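Local atomic coordinates of Lmo0135 protein (PDB entry 5ISU), a protein that probably binds peptides outside the cell membrane as the substrate-binding component of an ABC transporter. Residues K300-T314 against Q453-Y467. Residues are numbered along the deposited sequence; the frame is centred on the assembly and turned at random.
Sequences KPASSFLTENTKYFT and QNTIADDAVIYPISY
Gln453, on the last turns of helix 442-458, and Tyr467, on strand 462-475, both reach into the loop that follows strand 299-301 and supply one partner of every side-chain hydrogen bond across the contact. The Gln453 amide is gripped at both ends. OE1 takes Ser304 OG at 2.5 Å and Thr314 N at 3.2 Å, both in its carbonyl plane on lone pairs, while NE2 donates to Tyr312 O, approached from above that carbonyl's plane. With chi1 at 174°, Ser304 OG swings away from its own N to lie between Gln453 OE1, to which it donates, and Leu306 N, from which it accepts, closing an ST turn. The Tyr467 hydroxyl donates to Ser304 O (2.7 Å) and accepts from Ser303 N in a nearly straight bond.

Backbone pairing is short and antiparallel: Lys300 and Tyr467 exchange two bonds, and Ala302 N binds Ile465 O at the classic bulge, where Ile465 and Ser466 both face Ser259. A water bridges Phe305 N to Gln453 O.

Among apolar contacts, Ala302 CB sits over one face of the Tyr467 ring, 3.6 Å from its centroid, a CH-pi contact, and also meets Pro464 CB. Phe305 turns its ring edge to Gln453 CA and packs on Ile456, whereas Leu306 CD1 lies against the Gln453 amide carbon (CD) at 3.4 Å.

With two donors on OE1 and an acceptor for NE2, the Gln453 amide is held in one rotation, and the irregular loop is tied to helix and sheet together.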
loop_
_atom_site.group_PDB
_atom_site.type_symbol
_atom_site.label_atom_id
_atom_site.label_comp_id
_atom_site.label_asym_id
_atom_site.label_seq_id
_atom_site.Cartn_x
_atom_site.Cartn_y
_atom_site.Cartn_z
ATOM N N LYS A 300 -12.009 -10.819 -2.535
ATOM C CA LYS A 300 -12.379 -11.538 -3.741
ATOM C C LYS A 300 -11.174 -12.427 -4.131
ATOM O O LYS A 300 -10.026 -12.038 -3.910
ATOM C CB LYS A 300 -12.784 -10.593 -4.875
ATOM C CG LYS A 300 -11.654 -9.724 -5.431
ATOM C CD LYS A 300 -12.149 -8.696 -6.456
ATOM C CE LYS A 300 -12.634 -9.358 -7.734
ATOM N NZ LYS A 300 -13.089 -8.357 -8.738
ATOM N N PRO A 301 -11.440 -13.626 -4.689
ATOM C CA PRO A 301 -10.383 -14.542 -5.095
ATOM C C PRO A 301 -9.331 -13.910 -6.004
ATOM O O PRO A 301 -9.673 -13.268 -6.975
ATOM C CB PRO A 301 -11.133 -15.623 -5.875
ATOM C CG PRO A 301 -12.537 -15.566 -5.364
ATOM C CD PRO A 301 -12.785 -14.138 -5.045
ATOM N N ALA A 302 -8.060 -14.092 -5.672
ATOM C CA ALA A 302 -6.976 -13.567 -6.494
ATOM C C ALA A 302 -6.618 -14.545 -7.634
ATOM O O ALA A 302 -7.063 -15.711 -7.671
ATOM C CB ALA A 302 -5.750 -13.279 -5.632
ATOM N N SER A 303 -5.800 -14.051 -8.548
ATOM C CA SER A 303 -5.330 -14.805 -9.708
ATOM C C SER A 303 -3.870 -14.401 -9.970
ATOM O O SER A 303 -2.933 -15.168 -9.690
ATOM C CB SER A 303 -6.253 -14.547 -10.918
ATOM O OG SER A 303 -6.453 -13.155 -11.139
ATOM N N SER A 304 -3.684 -13.184 -10.461
ATOM C CA SER A 304 -2.362 -12.646 -10.698
ATOM C C SER A 304 -1.669 -12.249 -9.401
ATOM O O SER A 304 -2.335 -12.004 -8.387
ATOM C CB SER A 304 -2.466 -11.403 -11.552
ATOM O OG SER A 304 -1.193 -10.808 -11.674
ATOM N N PHE A 305 -0.332 -12.153 -9.440
ATOM C CA PHE A 305 0.437 -11.696 -8.271
ATOM C C PHE A 305 0.282 -10.162 -8.098
ATOM O O PHE A 305 0.579 -9.604 -7.042
ATOM C CB PHE A 305 1.916 -12.119 -8.347
ATOM C CG PHE A 305 2.731 -11.312 -9.293
ATOM C CD1 PHE A 305 3.274 -10.097 -8.895
ATOM C CD2 PHE A 305 2.973 -11.756 -10.580
ATOM C CE1 PHE A 305 4.041 -9.334 -9.772
ATOM C CE2 PHE A 305 3.737 -10.997 -11.457
ATOM C CZ PHE A 305 4.267 -9.784 -11.051
ATOM N N LEU A 306 -0.200 -9.504 -9.144
ATOM C CA LEU A 306 -0.498 -8.095 -9.132
ATOM C C LEU A 306 -1.942 -7.862 -8.695
ATOM O O LEU A 306 -2.813 -8.666 -9.033
ATOM C CB LEU A 306 -0.430 -7.571 -10.556
ATOM C CG LEU A 306 0.853 -7.667 -11.350
ATOM C CD1 LEU A 306 0.579 -7.046 -12.700
ATOM C CD2 LEU A 306 1.954 -6.911 -10.631
ATOM N N THR A 307 -2.194 -6.752 -8.000
ATOM C CA THR A 307 -3.557 -6.342 -7.632
ATOM C C THR A 307 -4.215 -5.671 -8.838
ATOM O O THR A 307 -3.528 -5.301 -9.793
ATOM C CB THR A 307 -3.577 -5.410 -6.399
ATOM O OG1 THR A 307 -2.597 -4.365 -6.552
ATOM C CG2 THR A 307 -3.280 -6.215 -5.141
ATOM N N GLU A 308 -5.537 -5.504 -8.790
ATOM C CA GLU A 308 -6.311 -4.962 -9.939
ATOM C C GLU A 308 -6.039 -3.531 -10.359
ATOM O O GLU A 308 -6.320 -3.164 -11.491
ATOM C CB GLU A 308 -7.807 -5.108 -9.693
ATOM C CG GLU A 308 -8.264 -6.559 -9.567
ATOM C CD GLU A 308 -9.785 -6.708 -9.534
ATOM O OE1 GLU A 308 -10.525 -5.679 -9.518
ATOM O OE2 GLU A 308 -10.240 -7.866 -9.539
ATOM N N ASN A 309 -5.560 -2.724 -9.420
ATOM C CA ASN A 309 -5.212 -1.324 -9.677
ATOM C C ASN A 309 -3.926 -1.156 -10.482
ATOM O O ASN A 309 -3.672 -0.075 -11.015
ATOM C CB ASN A 309 -4.979 -0.584 -8.344
ATOM C CG ASN A 309 -3.869 -1.234 -7.503
ATOM O OD1 ASN A 309 -4.008 -2.384 -7.058
ATOM N ND2 ASN A 309 -2.774 -0.496 -7.269
ATOM N N THR A 310 -3.097 -2.197 -10.538
ATOM C CA THR A 310 -1.787 -2.077 -11.182
ATOM C C THR A 310 -1.860 -2.233 -12.679
ATOM O O THR A 310 -2.404 -3.220 -13.155
ATOM C CB THR A 310 -0.823 -3.146 -10.644
ATOM O OG1 THR A 310 -0.751 -3.059 -9.213
ATOM C CG2 THR A 310 0.566 -2.971 -11.240
ATOM N N LYS A 311 -1.265 -1.304 -13.428
ATOM C CA LYS A 311 -1.261 -1.414 -14.893
ATOM C C LYS A 311 -0.815 -2.772 -15.388
ATOM O O LYS A 311 0.128 -3.359 -14.863
ATOM C CB LYS A 311 -0.408 -0.361 -15.596
ATOM C CG LYS A 311 -1.109 0.952 -15.815
ATOM C CD LYS A 311 -0.494 1.730 -16.959
ATOM C CE LYS A 311 0.982 2.024 -16.763
ATOM N NZ LYS A 311 1.464 2.847 -17.909
ATOM N N TYR A 312 -1.522 -3.236 -16.419
ATOM C CA TYR A 312 -1.270 -4.504 -17.093
ATOM C C TYR A 312 -1.750 -5.723 -16.300
ATOM O O TYR A 312 -1.464 -6.871 -16.658
ATOM C CB TYR A 312 0.198 -4.606 -17.542
ATOM C CG TYR A 312 0.664 -3.321 -18.220
ATOM C CD1 TYR A 312 -0.015 -2.802 -19.318
ATOM C CD2 TYR A 312 1.771 -2.625 -17.754
ATOM C CE1 TYR A 312 0.398 -1.632 -19.936
ATOM C CE2 TYR A 312 2.204 -1.451 -18.367
ATOM C CZ TYR A 312 1.511 -0.952 -19.449
ATOM O OH TYR A 312 1.934 0.210 -20.043
ATOM N N PHE A 313 -2.520 -5.484 -15.246
ATOM C CA PHE A 313 -3.097 -6.587 -14.514
ATOM C C PHE A 313 -3.922 -7.431 -15.488
ATOM O O PHE A 313 -4.576 -6.877 -16.365
ATOM C CB PHE A 313 -4.047 -6.085 -13.430
ATOM C CG PHE A 313 -4.907 -7.169 -12.834
ATOM C CD1 PHE A 313 -4.473 -7.891 -11.749
ATOM C CD2 PHE A 313 -6.163 -7.465 -13.375
ATOM C CE1 PHE A 313 -5.262 -8.905 -11.198
ATOM C CE2 PHE A 313 -6.964 -8.473 -12.823
ATOM C CZ PHE A 313 -6.503 -9.203 -11.744
ATOM N N THR A 314 -3.856 -8.757 -15.341
ATOM C CA THR A 314 -4.700 -9.676 -16.119
ATOM C C THR A 314 -5.048 -10.855 -15.224
ATOM O O THR A 314 -4.186 -11.359 -14.522
ATOM C CB THR A 314 -4.068 -10.178 -17.443
ATOM O OG1 THR A 314 -4.964 -11.107 -18.070
ATOM C CG2 THR A 314 -2.751 -10.892 -17.216
ATOM N N GLN A 453 3.597 -12.179 -15.263
ATOM C CA GLN A 453 2.452 -12.714 -14.509
ATOM C C GLN A 453 2.276 -14.188 -14.838
ATOM O O GLN A 453 2.052 -15.011 -13.950
ATOM C CB GLN A 453 1.152 -11.916 -14.788
ATOM C CG GLN A 453 1.171 -10.476 -14.274
ATOM C CD GLN A 453 -0.072 -9.695 -14.655
ATOM O OE1 GLN A 453 -1.129 -9.790 -14.005
ATOM N NE2 GLN A 453 0.047 -8.900 -15.705
ATOM N N ASN A 454 2.387 -14.521 -16.116
ATOM C CA ASN A 454 2.296 -15.915 -16.545
ATOM C C ASN A 454 3.415 -16.795 -16.002
ATOM O O ASN A 454 3.138 -17.901 -15.543
ATOM C CB ASN A 454 2.180 -16.016 -18.071
ATOM C CG ASN A 454 0.753 -15.789 -18.541
ATOM O OD1 ASN A 454 0.445 -14.829 -19.244
ATOM N ND2 ASN A 454 -0.138 -16.643 -18.083
ATOM N N THR A 455 4.656 -16.304 -15.988
ATOM C CA THR A 455 5.768 -17.123 -15.480
ATOM C C THR A 455 5.628 -17.377 -13.982
ATOM O O THR A 455 5.790 -18.507 -13.525
ATOM C CB THR A 455 7.137 -16.503 -15.768
ATOM O OG1 THR A 455 7.252 -16.217 -17.169
ATOM C CG2 THR A 455 8.267 -17.454 -15.352
ATOM N N ILE A 456 5.310 -16.339 -13.219
ATOM C CA ILE A 456 5.116 -16.491 -11.775
ATOM C C ILE A 456 4.008 -17.508 -11.460
ATOM O O ILE A 456 4.158 -18.352 -10.548
ATOM C CB ILE A 456 4.798 -15.123 -11.104
ATOM C CG1 ILE A 456 6.031 -14.192 -11.140
ATOM C CG2 ILE A 456 4.307 -15.298 -9.670
ATOM C CD1 ILE A 456 7.272 -14.740 -10.464
ATOM N N ALA A 457 2.899 -17.418 -12.191
ATOM C CA ALA A 457 1.778 -18.331 -11.984
ATOM C C ALA A 457 2.167 -19.741 -12.427
ATOM O O ALA A 457 1.968 -20.691 -11.692
ATOM C CB ALA A 457 0.534 -17.856 -12.730
ATOM N N ASP A 458 2.744 -19.867 -13.618
ATOM C CA ASP A 458 3.197 -21.177 -14.111
ATOM C C ASP A 458 4.195 -21.856 -13.174
ATOM O O ASP A 458 4.096 -23.051 -12.967
ATOM C CB ASP A 458 3.804 -21.071 -15.499
ATOM C CG ASP A 458 2.788 -20.673 -16.555
ATOM O OD1 ASP A 458 1.576 -20.841 -16.328
ATOM O OD2 ASP A 458 3.207 -20.201 -17.632
ATOM N N ASP A 459 5.116 -21.103 -12.572
ATOM C CA ASP A 459 6.110 -21.707 -11.645
ATOM C C ASP A 459 5.635 -21.818 -10.198
ATOM O O ASP A 459 6.410 -22.234 -9.307
ATOM C CB ASP A 459 7.457 -20.965 -11.702
ATOM C CG ASP A 459 8.257 -21.292 -12.953
ATOM O OD1 ASP A 459 7.780 -22.112 -13.759
ATOM O OD2 ASP A 459 9.372 -20.743 -13.118
ATOM N N ALA A 460 4.364 -21.480 -9.972
ATOM C CA ALA A 460 3.778 -21.496 -8.647
ATOM C C ALA A 460 4.752 -20.976 -7.601
ATOM O O ALA A 460 5.022 -21.646 -6.602
ATOM C CB ALA A 460 3.287 -22.892 -8.296
ATOM N N VAL A 461 5.269 -19.776 -7.847
ATOM C CA VAL A 461 6.226 -19.121 -6.943
ATOM C C VAL A 461 5.564 -18.784 -5.612
ATOM O O VAL A 461 6.182 -18.894 -4.543
ATOM C CB VAL A 461 6.799 -17.843 -7.580
ATOM C CG1 VAL A 461 7.783 -17.166 -6.638
ATOM C CG2 VAL A 461 7.472 -18.188 -8.901
ATOM N N ILE A 462 4.318 -18.331 -5.694
ATOM C CA ILE A 462 3.506 -18.048 -4.517
ATOM C C ILE A 462 2.122 -18.614 -4.800
ATOM O O ILE A 462 1.900 -19.186 -5.856
ATOM C CB ILE A 462 3.364 -16.538 -4.257
ATOM C CG1 ILE A 462 2.635 -15.848 -5.428
ATOM C CG2 ILE A 462 4.734 -15.919 -4.014
ATOM C CD1 ILE A 462 2.141 -14.456 -5.102
ATOM N N TYR A 463 1.215 -18.450 -3.849
ATOM C CA TYR A 463 -0.189 -18.805 -4.022
ATOM C C TYR A 463 -0.985 -17.534 -3.693
ATOM O O TYR A 463 -1.149 -17.214 -2.525
ATOM C CB TYR A 463 -0.626 -19.961 -3.110
ATOM C CG TYR A 463 -2.061 -20.384 -3.370
ATOM C CD1 TYR A 463 -2.358 -21.285 -4.373
ATOM C CD2 TYR A 463 -3.117 -19.844 -2.641
ATOM C CE1 TYR A 463 -3.659 -21.656 -4.641
ATOM C CE2 TYR A 463 -4.416 -20.208 -2.894
ATOM C CZ TYR A 463 -4.687 -21.125 -3.900
ATOM O OH TYR A 463 -5.992 -21.528 -4.168
ATOM N N PRO A 464 -1.399 -16.759 -4.714
ATOM C CA PRO A 464 -2.214 -15.555 -4.430
ATOM C C PRO A 464 -3.577 -15.986 -3.916
ATOM O O PRO A 464 -4.271 -16.712 -4.596
ATOM C CB PRO A 464 -2.341 -14.858 -5.791
ATOM C CG PRO A 464 -1.374 -15.564 -6.705
ATOM C CD PRO A 464 -1.161 -16.935 -6.155
ATOM N N ILE A 465 -3.941 -15.560 -2.710
ATOM C CA ILE A 465 -5.194 -15.976 -2.119
ATOM C C ILE A 465 -6.339 -15.044 -2.478
ATOM O O ILE A 465 -7.316 -15.464 -3.078
ATOM C CB ILE A 465 -5.088 -16.048 -0.585
ATOM C CG1 ILE A 465 -4.006 -17.043 -0.156
ATOM C CG2 ILE A 465 -6.428 -16.445 0.019
ATOM C CD1 ILE A 465 -3.692 -16.986 1.327
ATOM N N SER A 466 -6.226 -13.783 -2.088
ATOM C CA SER A 466 -7.305 -12.828 -2.327
ATOM C C SER A 466 -6.886 -11.377 -2.415
ATOM O O SER A 466 -5.829 -11.006 -1.906
ATOM C CB SER A 466 -8.335 -12.960 -1.205
ATOM O OG SER A 466 -7.752 -12.758 0.085
ATOM N N TYR A 467 -7.691 -10.585 -3.124
ATOM C CA TYR A 467 -7.511 -9.158 -3.164
ATOM C C TYR A 467 -8.484 -8.706 -2.103
ATOM O O TYR A 467 -9.700 -8.923 -2.225
ATOM C CB TYR A 467 -7.830 -8.545 -4.531
ATOM C CG TYR A 467 -7.071 -9.219 -5.644
ATOM C CD1 TYR A 467 -5.685 -9.370 -5.561
ATOM C CD2 TYR A 467 -7.718 -9.689 -6.778
ATOM C CE1 TYR A 467 -4.967 -9.995 -6.555
ATOM C CE2 TYR A 467 -7.003 -10.311 -7.792
ATOM C CZ TYR A 467 -5.618 -10.467 -7.665
ATOM O OH TYR A 467 -4.862 -11.094 -8.645
HETATM O O HOH W 1 0.603 -14.215 -11.341
#